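Local coordinates for protein serine acetyltransferase (Bacteroides vulgatus ATCC 8482, PDB 3F1X) that probably transfers an acetyl group to serine in amino-acid biosynthesis, through a left-handed beta-helix acyltransferase fold, at residues Arg50-Pro55 with Ser121-Leu126; Lys44-Ala49 with Arg179-Met184; Tyr139-Ala144 with Ser152-Ile157; Ile157-Asn162 with Ser187-Asp192. All coordinates share one frame; numbering follows the deposited sequence.

Interaction 1. Residues Arg50-Pro55 with Ser121-Leu126; sequences RAIIFP and SKLPEL
I53 and L123 bring their CA atoms to 6.6 Å of each other where the end of helix 39-53 meets the beginning of helix 123-139. The first of these helices closes with the backbone bond from F54 N to R50 O, and F54 is the first residue to depart from helical angles. Aliphatic groups alone make the contact. L123 points its fork at the other helix and divides its two methyls between two isoleucines, crossing each of them at about a right angle: CD1 meets I52 CG2 at 3.9 Å, while CD2 lies 4.0 Å from I53 CG1. The branching of I53 lets it serve three neighbours. With CG1 anti to the carbonyl carbon (chi1 -69°), its longer arm runs past L123 and ends with CD1 4.5 Å from L126 CB, whereas CG2 sits 3.7 Å above the centre of the F54 ring. Buried, branched side chains without polar atoms suit such a seam. R127, one turn after L123, hydrogen-bonds through NH2 to I52 O near the end of helix 39-53. L130 of helix 123-139 extends the packing on I53, L79 of helix 68-93 packs on I52, and L17 of a second subunit touches both I52 and P124.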
loop_
_atom_site.group_PDB
_atom_site.type_symbol
_atom_site.label_atom_id
_atom_site.label_comp_id
_atom_site.label_asym_id
_atom_site.label_seq_id
_atom_site.Cartn_x
_atom_site.Cartn_y
_atom_site.Cartn_z
ATOM N N ARG A 50 -8.941 18.000 -9.987
ATOM C CA ARG A 50 -8.780 19.051 -8.973
ATOM C C ARG A 50 -7.388 19.662 -9.011
ATOM O O ARG A 50 -7.228 20.871 -8.863
ATOM C CB ARG A 50 -8.952 18.505 -7.548
ATOM C CG ARG A 50 -10.274 17.859 -7.196
ATOM C CD ARG A 50 -10.315 17.643 -5.681
ATOM N NE ARG A 50 -11.266 16.613 -5.269
ATOM C CZ ARG A 50 -12.583 16.695 -5.417
ATOM N NH1 ARG A 50 -13.353 15.698 -5.002
ATOM N NH2 ARG A 50 -13.128 17.764 -5.979
ATOM N N ALA A 51 -6.388 18.797 -9.159
ATOM C CA ALA A 51 -4.995 19.215 -9.178
ATOM C C ALA A 51 -4.656 20.010 -10.420
ATOM O O ALA A 51 -3.707 20.787 -10.424
ATOM C CB ALA A 51 -4.085 17.999 -9.074
ATOM N N ILE A 52 -5.416 19.789 -11.483
ATOM C CA ILE A 52 -5.201 20.502 -12.731
ATOM C C ILE A 52 -5.977 21.822 -12.713
ATOM O O ILE A 52 -5.506 22.839 -13.216
ATOM C CB ILE A 52 -5.671 19.660 -13.933
ATOM C CG1 ILE A 52 -4.792 18.424 -14.072
ATOM C CG2 ILE A 52 -5.626 20.494 -15.199
ATOM C CD1 ILE A 52 -5.356 17.359 -14.994
ATOM N N ILE A 53 -7.172 21.793 -12.137
ATOM C CA ILE A 53 -8.002 22.993 -12.055
ATOM C C ILE A 53 -7.412 23.989 -11.052
ATOM O O ILE A 53 -7.417 25.195 -11.286
ATOM C CB ILE A 53 -9.443 22.630 -11.642
ATOM C CG1 ILE A 53 -10.119 21.866 -12.781
ATOM C CG2 ILE A 53 -10.217 23.900 -11.245
ATOM C CD1 ILE A 53 -11.400 21.125 -12.381
ATOM N N PHE A 54 -6.912 23.482 -9.933
ATOM C CA PHE A 54 -6.304 24.327 -8.900
ATOM C C PHE A 54 -4.848 23.906 -8.763
ATOM O O PHE A 54 -4.471 23.244 -7.801
ATOM C CB PHE A 54 -7.020 24.117 -7.564
ATOM C CG PHE A 54 -8.490 24.397 -7.613
ATOM C CD1 PHE A 54 -8.959 25.701 -7.775
ATOM C CD2 PHE A 54 -9.408 23.360 -7.492
ATOM C CE1 PHE A 54 -10.334 25.966 -7.813
ATOM C CE2 PHE A 54 -10.789 23.607 -7.529
ATOM C CZ PHE A 54 -11.248 24.911 -7.689
ATOM N N PRO A 55 -4.005 24.300 -9.726
ATOM C CA PRO A 55 -2.582 23.941 -9.701
ATOM C C PRO A 55 -1.805 24.322 -8.448
ATOM O O PRO A 55 -1.870 25.455 -7.977
ATOM C CB PRO A 55 -2.033 24.614 -10.959
ATOM C CG PRO A 55 -2.911 25.809 -11.118
ATOM C CD PRO A 55 -4.290 25.268 -10.797
ATOM N N SER A 121 -10.260 19.369 -22.689
ATOM C CA SER A 121 -10.229 20.673 -23.336
ATOM C C SER A 121 -11.190 21.630 -22.647
ATOM O O SER A 121 -11.178 22.830 -22.920
ATOM C CB SER A 121 -10.618 20.563 -24.810
ATOM O OG SER A 121 -12.013 20.385 -24.957
ATOM N N LYS A 122 -12.025 21.091 -21.762
ATOM C CA LYS A 122 -12.988 21.900 -21.026
ATOM C C LYS A 122 -12.481 22.336 -19.652
ATOM O O LYS A 122 -13.126 23.141 -18.981
ATOM C CB LYS A 122 -14.307 21.138 -20.846
ATOM C CG LYS A 122 -15.318 21.342 -21.960
ATOM C CD LYS A 122 -14.822 20.834 -23.297
ATOM C CE LYS A 122 -15.862 21.075 -24.390
ATOM N NZ LYS A 122 -15.453 20.521 -25.713
ATOM N N LEU A 123 -11.342 21.802 -19.227
ATOM C CA LEU A 123 -10.788 22.156 -17.924
ATOM C C LEU A 123 -10.508 23.648 -17.747
ATOM O O LEU A 123 -10.692 24.189 -16.654
ATOM C CB LEU A 123 -9.519 21.341 -17.654
ATOM C CG LEU A 123 -9.816 19.854 -17.417
ATOM C CD1 LEU A 123 -8.527 19.048 -17.326
ATOM C CD2 LEU A 123 -10.632 19.724 -16.131
ATOM N N PRO A 124 -10.047 24.335 -18.807
ATOM C CA PRO A 124 -9.789 25.771 -18.624
ATOM C C PRO A 124 -11.079 26.516 -18.276
ATOM O O PRO A 124 -11.089 27.414 -17.433
ATOM C CB PRO A 124 -9.216 26.199 -19.973
ATOM C CG PRO A 124 -8.482 24.957 -20.427
ATOM C CD PRO A 124 -9.471 23.850 -20.073
ATOM N N GLU A 125 -12.168 26.126 -18.924
ATOM C CA GLU A 125 -13.462 26.749 -18.681
ATOM C C GLU A 125 -13.971 26.357 -17.296
ATOM O O GLU A 125 -14.522 27.183 -16.580
ATOM C CB GLU A 125 -14.452 26.315 -19.763
ATOM C CG GLU A 125 -15.872 26.862 -19.613
ATOM C CD GLU A 125 -15.939 28.376 -19.683
ATOM O OE1 GLU A 125 -15.209 28.970 -20.502
ATOM O OE2 GLU A 125 -16.733 28.976 -18.928
ATOM N N LEU A 126 -13.784 25.094 -16.920
ATOM C CA LEU A 126 -14.224 24.646 -15.609
ATOM C C LEU A 126 -13.504 25.451 -14.537
ATOM O O LEU A 126 -14.098 25.835 -13.535
ATOM C CB LEU A 126 -13.955 23.148 -15.432
ATOM C CG LEU A 126 -14.824 22.230 -16.295
ATOM C CD1 LEU A 126 -14.430 20.784 -16.069
ATOM C CD2 LEU A 126 -16.294 22.434 -15.953
#

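Interaction 2. Residues Lys44-Ala49 with Arg179-Met184; sequences KIVELA and RFITEM
E183 OE1 accepts two hydrogen bonds from a single guanidinium group: R179 NE lies 3.0 Å from it and R179 NH2 3.3 Å. The arginine approaches side-on, nearly in its own plane. NE uses the lone pair of OE1 that is turned away from the other carboxylate oxygen, and the two donors together restrict how this i to i+4 salt bridge can turn. It lies along helix 177-189, on a side that does not meet helix 39-53, and E183 also packs on P155 of a third subunit. The face toward helix 39-53 is apolar. This is helix-to-helix packing in the alpha-helical domain that precedes the left-handed beta-helix, the CA atoms of V46 and I181 coming to 7.8 Å. V46 CG2 is the meeting point: the CE methyl of M184, present as selenomethionine, comes tip to tip with it at 3.9 Å, and I181 CG2 slides past it at 4.1 Å. The M184 chain runs extended through chi2 and bends at chi3 (75°), which brings CE to the end of the valine. The compact, beta-branched valine presents CG2 to both partners; methionine is long enough to reach it. N162 of helix 155-171 touches V46 and hydrogen-bonds through ND2 to I181 O.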
loop_
_atom_site.group_PDB
_atom_site.type_symbol
_atom_site.label_atom_id
_atom_site.label_comp_id
_atom_site.label_asym_id
_atom_site.label_seq_id
_atom_site.Cartn_x
_atom_site.Cartn_y
_atom_site.Cartn_z
ATOM N N LYS A 44 -9.303 8.612 -8.481
ATOM C CA LYS A 44 -8.057 9.172 -8.997
ATOM C C LYS A 44 -8.339 10.223 -10.052
ATOM O O LYS A 44 -7.680 11.256 -10.108
ATOM C CB LYS A 44 -7.176 8.080 -9.612
ATOM C CG LYS A 44 -6.492 7.185 -8.600
ATOM C CD LYS A 44 -5.789 6.022 -9.293
ATOM C CE LYS A 44 -5.191 5.068 -8.274
ATOM N NZ LYS A 44 -4.698 3.808 -8.909
ATOM N N ILE A 45 -9.331 9.954 -10.891
ATOM C CA ILE A 45 -9.697 10.885 -11.950
ATOM C C ILE A 45 -10.139 12.235 -11.400
ATOM O O ILE A 45 -9.649 13.281 -11.846
ATOM C CB ILE A 45 -10.806 10.288 -12.843
ATOM C CG1 ILE A 45 -10.196 9.195 -13.725
ATOM C CG2 ILE A 45 -11.462 11.376 -13.691
ATOM C CD1 ILE A 45 -11.195 8.389 -14.499
ATOM N N VAL A 46 -11.061 12.222 -10.438
ATOM C CA VAL A 46 -11.535 13.466 -9.847
ATOM C C VAL A 46 -10.403 14.205 -9.122
ATOM O O VAL A 46 -10.334 15.430 -9.166
ATOM C CB VAL A 46 -12.706 13.219 -8.860
ATOM C CG1 VAL A 46 -13.117 14.522 -8.208
ATOM C CG2 VAL A 46 -13.891 12.634 -9.597
ATOM N N GLU A 47 -9.509 13.472 -8.458
ATOM C CA GLU A 47 -8.407 14.123 -7.749
ATOM C C GLU A 47 -7.432 14.812 -8.716
ATOM O O GLU A 47 -6.902 15.882 -8.418
ATOM C CB GLU A 47 -7.667 13.107 -6.874
ATOM C CG GLU A 47 -8.498 12.617 -5.681
ATOM C CD GLU A 47 -8.811 13.733 -4.701
ATOM O OE1 GLU A 47 -7.856 14.283 -4.113
ATOM O OE2 GLU A 47 -10.006 14.067 -4.516
ATOM N N LEU A 48 -7.199 14.192 -9.871
ATOM C CA LEU A 48 -6.308 14.765 -10.874
ATOM C C LEU A 48 -6.969 15.999 -11.470
ATOM O O LEU A 48 -6.315 17.005 -11.734
ATOM C CB LEU A 48 -6.017 13.739 -11.973
ATOM C CG LEU A 48 -5.019 12.639 -11.605
ATOM C CD1 LEU A 48 -5.170 11.457 -12.562
ATOM C CD2 LEU A 48 -3.610 13.198 -11.638
ATOM N N ALA A 49 -8.277 15.914 -11.688
ATOM C CA ALA A 49 -9.014 17.045 -12.231
ATOM C C ALA A 49 -8.848 18.244 -11.296
ATOM O O ALA A 49 -8.631 19.368 -11.756
ATOM C CB ALA A 49 -10.486 16.690 -12.385
ATOM N N ARG A 179 -23.074 10.125 -12.892
ATOM C CA ARG A 179 -23.780 9.837 -11.649
ATOM C C ARG A 179 -22.810 9.234 -10.633
ATOM O O ARG A 179 -22.888 9.501 -9.433
ATOM C CB ARG A 179 -24.940 8.874 -11.920
ATOM C CG ARG A 179 -25.875 8.650 -10.742
ATOM C CD ARG A 179 -26.474 9.955 -10.233
ATOM N NE ARG A 179 -27.341 9.737 -9.070
ATOM C CZ ARG A 179 -28.588 9.274 -9.131
ATOM N NH1 ARG A 179 -29.139 8.978 -10.301
ATOM N NH2 ARG A 179 -29.283 9.101 -8.014
ATOM N N PHE A 180 -21.893 8.417 -11.132
ATOM C CA PHE A 180 -20.878 7.794 -10.300
ATOM C C PHE A 180 -20.096 8.888 -9.603
ATOM O O PHE A 180 -19.871 8.843 -8.393
ATOM C CB PHE A 180 -19.921 7.000 -11.174
ATOM C CG PHE A 180 -19.896 5.549 -10.870
ATOM C CD1 PHE A 180 -19.107 5.057 -9.833
ATOM C CD2 PHE A 180 -20.658 4.660 -11.625
ATOM C CE1 PHE A 180 -19.073 3.698 -9.550
ATOM C CE2 PHE A 180 -20.632 3.294 -11.349
ATOM C CZ PHE A 180 -19.836 2.811 -10.306
ATOM N N ILE A 181 -19.679 9.876 -10.383
ATOM C CA ILE A 181 -18.909 10.982 -9.852
ATOM C C ILE A 181 -19.663 11.838 -8.834
ATOM O O ILE A 181 -19.080 12.221 -7.814
ATOM C CB ILE A 181 -18.353 11.850 -11.013
ATOM C CG1 ILE A 181 -17.278 11.036 -11.756
ATOM C CG2 ILE A 181 -17.818 13.189 -10.483
ATOM C CD1 ILE A 181 -16.602 11.747 -12.916
ATOM N N THR A 182 -20.942 12.139 -9.074
ATOM C CA THR A 182 -21.666 12.953 -8.096
ATOM C C THR A 182 -21.968 12.179 -6.821
ATOM O O THR A 182 -21.938 12.749 -5.731
ATOM C CB THR A 182 -22.995 13.552 -8.659
ATOM O OG1 THR A 182 -23.840 12.510 -9.172
ATOM C CG2 THR A 182 -22.692 14.577 -9.750
ATOM N N GLU A 183 -22.259 10.887 -6.942
ATOM C CA GLU A 183 -22.532 10.087 -5.752
ATOM C C GLU A 183 -21.263 9.983 -4.919
ATOM O O GLU A 183 -21.321 9.797 -3.703
ATOM C CB GLU A 183 -23.037 8.693 -6.133
ATOM C CG GLU A 183 -24.441 8.711 -6.720
ATOM C CD GLU A 183 -25.485 9.187 -5.721
ATOM O OE1 GLU A 183 -26.632 9.449 -6.134
ATOM O OE2 GLU A 183 -25.164 9.290 -4.519
HETATM N N MSE A 184 -20.116 10.104 -5.583
HETATM C CA MSE A 184 -18.831 10.053 -4.896
HETATM C C MSE A 184 -18.725 11.265 -3.971
HETATM O O MSE A 184 -18.285 11.153 -2.823
HETATM C CB MSE A 184 -17.690 10.070 -5.916
HETATM C CG MSE A 184 -16.723 8.911 -5.788
HETATM SE SE MSE A 184 -15.328 9.006 -7.127
HETATM C CE MSE A 184 -14.285 10.440 -6.346
#

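Interaction 3. Residues Tyr139-Ala144 with Ser152-Ile157; sequences YGDPAA and SCYPAI
Y154 leaves its backbone at the break between helix 147-153 and helix 155-171, and from CB its side chain runs toward the loop at D141-A144. CG stands anti to the carbonyl carbon (chi1 -85°), which aims the long axis of the ring at that loop. Further out, CZ lies 4.2 Å from A144 CB, the methyl meeting the ring obliquely. The hydroxyl does most of the touching. OH comes within 3.2 Å of A144 CA and 3.4 Å of A144 CB, so the phenol tip is packed closely against this small residue. A143 O is 3.7 Å from OH. A water makes the polar link. Water 1 lies 2.8 Å from Y154 OH and donates a hydrogen bond of 2.8 Å to D141 OD1, spanning two side chains whose nearest atoms, OH and OD1, are too far apart at 4.3 Å to bond directly. The loop is a type I beta turn from D141 to A144, closed by the backbone bond from A144 N to D141 O (2.7 Å). P142 suits its second position because the proline ring fixes phi near the value needed there. P155, next to Y154, likewise fits the opening turn of helix 155-171, where its missing N-H costs no helical bond. The tyrosine also packs on E149 of helix 147-153 and on R179 of a second subunit, while G140 O receives a weak hydrogen bond from K224 NZ of the beta-helix.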
loop_
_atom_site.group_PDB
_atom_site.type_symbol
_atom_site.label_atom_id
_atom_site.label_comp_id
_atom_site.label_asym_id
_atom_site.label_seq_id
_atom_site.Cartn_x
_atom_site.Cartn_y
_atom_site.Cartn_z
ATOM N N TYR A 139 -16.481 35.586 -0.239
ATOM C CA TYR A 139 -17.184 36.841 0.009
ATOM C C TYR A 139 -18.429 36.775 0.881
ATOM O O TYR A 139 -18.774 37.760 1.531
ATOM C CB TYR A 139 -17.543 37.508 -1.318
ATOM C CG TYR A 139 -16.384 38.241 -1.951
ATOM C CD1 TYR A 139 -15.841 39.372 -1.349
ATOM C CD2 TYR A 139 -15.828 37.804 -3.148
ATOM C CE1 TYR A 139 -14.768 40.060 -1.928
ATOM C CE2 TYR A 139 -14.753 38.479 -3.736
ATOM C CZ TYR A 139 -14.230 39.609 -3.119
ATOM O OH TYR A 139 -13.176 40.282 -3.693
ATOM N N GLY A 140 -19.104 35.633 0.911
ATOM C CA GLY A 140 -20.306 35.542 1.719
ATOM C C GLY A 140 -20.162 34.728 2.987
ATOM O O GLY A 140 -21.153 34.423 3.654
ATOM N N ASP A 141 -18.924 34.390 3.333
ATOM C CA ASP A 141 -18.653 33.588 4.521
ATOM C C ASP A 141 -17.590 34.255 5.393
ATOM O O ASP A 141 -16.392 34.068 5.182
ATOM C CB ASP A 141 -18.178 32.200 4.088
ATOM C CG ASP A 141 -18.244 31.178 5.202
ATOM O OD1 ASP A 141 -17.674 31.430 6.285
ATOM O OD2 ASP A 141 -18.870 30.116 4.985
ATOM N N PRO A 142 -18.016 35.053 6.382
ATOM C CA PRO A 142 -17.060 35.729 7.263
ATOM C C PRO A 142 -16.121 34.729 7.930
ATOM O O PRO A 142 -15.012 35.076 8.334
ATOM C CB PRO A 142 -17.963 36.433 8.273
ATOM C CG PRO A 142 -19.189 36.737 7.461
ATOM C CD PRO A 142 -19.397 35.442 6.715
ATOM N N ALA A 143 -16.579 33.485 8.042
ATOM C CA ALA A 143 -15.791 32.423 8.658
ATOM C C ALA A 143 -14.689 31.951 7.711
ATOM O O ALA A 143 -13.764 31.243 8.117
ATOM C CB ALA A 143 -16.698 31.251 9.042
ATOM N N ALA A 144 -14.802 32.338 6.446
ATOM C CA ALA A 144 -13.796 31.987 5.453
ATOM C C ALA A 144 -12.758 33.087 5.549
ATOM O O ALA A 144 -13.110 34.264 5.646
ATOM C CB ALA A 144 -14.410 31.954 4.063
ATOM N N SER A 152 -8.791 24.233 -0.373
ATOM C CA SER A 152 -8.119 23.151 0.338
ATOM C C SER A 152 -8.936 22.226 1.236
ATOM O O SER A 152 -8.641 21.034 1.297
ATOM C CB SER A 152 -6.938 23.719 1.136
ATOM O OG SER A 152 -5.915 24.159 0.263
ATOM N N CYS A 153 -9.947 22.739 1.935
ATOM C CA CYS A 153 -10.716 21.859 2.806
ATOM C C CYS A 153 -12.228 22.036 2.870
ATOM O O CYS A 153 -12.907 21.249 3.529
ATOM C CB CYS A 153 -10.148 21.901 4.228
ATOM S SG CYS A 153 -10.431 23.438 5.131
ATOM N N TYR A 154 -12.768 23.056 2.213
ATOM C CA TYR A 154 -14.218 23.245 2.233
ATOM C C TYR A 154 -14.877 22.139 1.417
ATOM O O TYR A 154 -14.558 21.942 0.244
ATOM C CB TYR A 154 -14.589 24.606 1.656
ATOM C CG TYR A 154 -14.537 25.720 2.663
ATOM C CD1 TYR A 154 -13.541 25.765 3.634
ATOM C CD2 TYR A 154 -15.472 26.748 2.634
ATOM C CE1 TYR A 154 -13.480 26.809 4.556
ATOM C CE2 TYR A 154 -15.418 27.801 3.549
ATOM C CZ TYR A 154 -14.419 27.824 4.507
ATOM O OH TYR A 154 -14.358 28.860 5.411
ATOM N N PRO A 155 -15.807 21.397 2.033
ATOM C CA PRO A 155 -16.504 20.303 1.353
ATOM C C PRO A 155 -17.362 20.744 0.169
ATOM O O PRO A 155 -17.462 20.033 -0.828
ATOM C CB PRO A 155 -17.330 19.678 2.472
ATOM C CG PRO A 155 -17.653 20.869 3.349
ATOM C CD PRO A 155 -16.326 21.590 3.400
ATOM N N ALA A 156 -17.970 21.918 0.279
ATOM C CA ALA A 156 -18.823 22.438 -0.780
ATOM C C ALA A 156 -18.096 22.570 -2.115
ATOM O O ALA A 156 -18.629 22.186 -3.154
ATOM C CB ALA A 156 -19.404 23.780 -0.369
ATOM N N ILE A 157 -16.882 23.112 -2.093
ATOM C CA ILE A 157 -16.122 23.279 -3.325
ATOM C C ILE A 157 -15.855 21.934 -3.985
ATOM O O ILE A 157 -15.854 21.829 -5.205
ATOM C CB ILE A 157 -14.776 23.982 -3.076
ATOM C CG1 ILE A 157 -15.026 25.376 -2.515
ATOM C CG2 ILE A 157 -13.998 24.105 -4.390
ATOM C CD1 ILE A 157 -15.763 26.295 -3.469
HETATM O O HOH W 1 -16.599 28.967 7.056
#

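Interaction 4. Residues Ile157-Asn162 with Ser187-Asp192; sequences IRAISN and SETGID
An ST turn at T189 ends helix 177-189 and leads the chain into the left-handed beta-helix, and A159 of helix 155-171 packs against it. T189 OG1 accepts from I191 N at 3.2 Å (N-H...O 151°) and is also hydrogen-bonded to A185 O in the preceding turn. It reaches both because it stands in the crowded position between backbone N and carbonyl carbon, chi1 68°. G190, between T189 and I191, has a positive phi (82°), where a side chain would be jammed against the carbonyl of T189. The A159 methyl fits into the bend: its CB lies 3.7 Å from T189 OG1 and 3.7 Å from I191 CD1, with I191 CG2 at 3.9 Å. The small alanine suits a place bordered by T189 OG1 and the I191 side chain. Alongside, T189 CG2 faces R158 CB at 4.4 Å, while the arginine's NH1 reaches S152 O. A valine in place of T189 would lack OG1 and is likely to leave the I191 N-H without its acceptor and A185 O without this partner, freeing the turn into the beta-helix. Further along the seam, water 2 accepts from N162 ND2 (2.8 Å) and donates to E188 OE2 (2.7 Å), joining the two helices through the ends of these two polar side chains. Beyond the turn, D192 enters strand 192-193, whose backbone pairs with V211 and I213, and its OD2 bonds H207 ND1 of a third subunit, while I160 of helix 155-171 packs on L130 of helix 123-139.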
loop_
_atom_site.group_PDB
_atom_site.type_symbol
_atom_site.label_atom_id
_atom_site.label_comp_id
_atom_site.label_asym_id
_atom_site.label_seq_id
_atom_site.Cartn_x
_atom_site.Cartn_y
_atom_site.Cartn_z
ATOM N N ILE A 157 -16.882 23.112 -2.093
ATOM C CA ILE A 157 -16.122 23.279 -3.325
ATOM C C ILE A 157 -15.855 21.934 -3.985
ATOM O O ILE A 157 -15.854 21.829 -5.205
ATOM C CB ILE A 157 -14.776 23.982 -3.076
ATOM C CG1 ILE A 157 -15.026 25.376 -2.515
ATOM C CG2 ILE A 157 -13.998 24.105 -4.390
ATOM C CD1 ILE A 157 -15.763 26.295 -3.469
ATOM N N ARG A 158 -15.639 20.910 -3.166
ATOM C CA ARG A 158 -15.383 19.570 -3.667
ATOM C C ARG A 158 -16.621 19.010 -4.349
ATOM O O ARG A 158 -16.531 18.429 -5.429
ATOM C CB ARG A 158 -14.947 18.654 -2.516
ATOM C CG ARG A 158 -13.582 19.016 -1.973
ATOM C CD ARG A 158 -13.203 18.226 -0.730
ATOM N NE ARG A 158 -11.880 18.613 -0.240
ATOM C CZ ARG A 158 -11.294 18.090 0.833
ATOM N NH1 ARG A 158 -10.086 18.502 1.206
ATOM N NH2 ARG A 158 -11.917 17.153 1.536
ATOM N N ALA A 159 -17.782 19.189 -3.719
ATOM C CA ALA A 159 -19.036 18.699 -4.290
ATOM C C ALA A 159 -19.359 19.452 -5.579
ATOM O O ALA A 159 -19.717 18.846 -6.585
ATOM C CB ALA A 159 -20.174 18.870 -3.285
ATOM N N ILE A 160 -19.228 20.774 -5.543
ATOM C CA ILE A 160 -19.515 21.597 -6.715
ATOM C C ILE A 160 -18.537 21.271 -7.848
ATOM O O ILE A 160 -18.918 21.233 -9.018
ATOM C CB ILE A 160 -19.455 23.104 -6.355
ATOM C CG1 ILE A 160 -20.573 23.433 -5.368
ATOM C CG2 ILE A 160 -19.611 23.973 -7.608
ATOM C CD1 ILE A 160 -20.455 24.797 -4.738
ATOM N N SER A 161 -17.278 21.028 -7.500
ATOM C CA SER A 161 -16.280 20.675 -8.503
ATOM C C SER A 161 -16.670 19.355 -9.154
ATOM O O SER A 161 -16.688 19.248 -10.380
ATOM C CB SER A 161 -14.899 20.537 -7.863
ATOM O OG SER A 161 -14.445 21.778 -7.373
ATOM N N ASN A 162 -16.988 18.353 -8.331
ATOM C CA ASN A 162 -17.381 17.039 -8.846
ATOM C C ASN A 162 -18.604 17.194 -9.755
ATOM O O ASN A 162 -18.681 16.582 -10.824
ATOM C CB ASN A 162 -17.721 16.070 -7.697
ATOM C CG ASN A 162 -16.493 15.360 -7.128
ATOM O OD1 ASN A 162 -15.472 15.986 -6.841
ATOM N ND2 ASN A 162 -16.600 14.044 -6.944
ATOM N N SER A 187 -21.130 10.931 -1.029
ATOM C CA SER A 187 -20.571 10.130 0.052
ATOM C C SER A 187 -19.553 10.910 0.882
ATOM O O SER A 187 -19.600 10.873 2.104
ATOM C CB SER A 187 -19.894 8.874 -0.521
ATOM O OG SER A 187 -19.240 8.137 0.504
ATOM N N GLU A 188 -18.648 11.621 0.209
ATOM C CA GLU A 188 -17.606 12.382 0.887
ATOM C C GLU A 188 -18.034 13.698 1.534
ATOM O O GLU A 188 -17.367 14.178 2.458
ATOM C CB GLU A 188 -16.447 12.681 -0.077
ATOM C CG GLU A 188 -15.779 11.455 -0.698
ATOM C CD GLU A 188 -14.501 11.802 -1.455
ATOM O OE1 GLU A 188 -13.543 12.288 -0.812
ATOM O OE2 GLU A 188 -14.449 11.591 -2.692
ATOM N N THR A 189 -19.137 14.288 1.077
ATOM C CA THR A 189 -19.566 15.579 1.624
ATOM C C THR A 189 -20.995 15.674 2.145
ATOM O O THR A 189 -21.335 16.635 2.830
ATOM C CB THR A 189 -19.421 16.694 0.569
ATOM O OG1 THR A 189 -20.369 16.464 -0.486
ATOM C CG2 THR A 189 -18.008 16.705 -0.012
ATOM N N GLY A 190 -21.827 14.699 1.807
ATOM C CA GLY A 190 -23.210 14.731 2.236
ATOM C C GLY A 190 -24.046 15.611 1.311
ATOM O O GLY A 190 -25.240 15.821 1.556
ATOM N N ILE A 191 -23.420 16.112 0.247
ATOM C CA ILE A 191 -24.067 16.975 -0.745
ATOM C C ILE A 191 -24.372 16.160 -2.005
ATOM O O ILE A 191 -23.459 15.666 -2.665
ATOM C CB ILE A 191 -23.147 18.173 -1.119
ATOM C CG1 ILE A 191 -22.768 18.946 0.135
ATOM C CG2 ILE A 191 -23.870 19.109 -2.088
ATOM C CD1 ILE A 191 -21.689 19.984 -0.068
ATOM N N ASP A 192 -25.659 16.036 -2.326
ATOM C CA ASP A 192 -26.118 15.254 -3.476
ATOM C C ASP A 192 -26.687 16.118 -4.603
ATOM O O ASP A 192 -27.805 16.635 -4.511
ATOM C CB ASP A 192 -27.161 14.228 -2.997
ATOM C CG ASP A 192 -27.601 13.259 -4.091
ATOM O OD1 ASP A 192 -26.769 12.876 -4.937
ATOM O OD2 ASP A 192 -28.789 12.860 -4.089
HETATM O O HOH W 2 -14.958 13.149 -4.855
#

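Overall arrangement
The four contacts tie the helical domain together and carry it down to the beta-helix. Interactions 1 and 2 use successive parts of helix 39-53, their centres 14 Å apart, and interaction 2 closes a long chain loop within which interactions 1 and 3 are nested in series. Interactions 3 and 4, centres 13 Å apart, share I157 on helix 155-171. Interactions 2 and 4, centres 10 Å apart, both use helix 177-189, and their segments alternate along the chain. R50, in interaction 1, makes a weak hydrogen bond to N162 of interaction 4. Each contact also borders another subunit, so the internal packing lies beside the interfaces of the six-chain assembly.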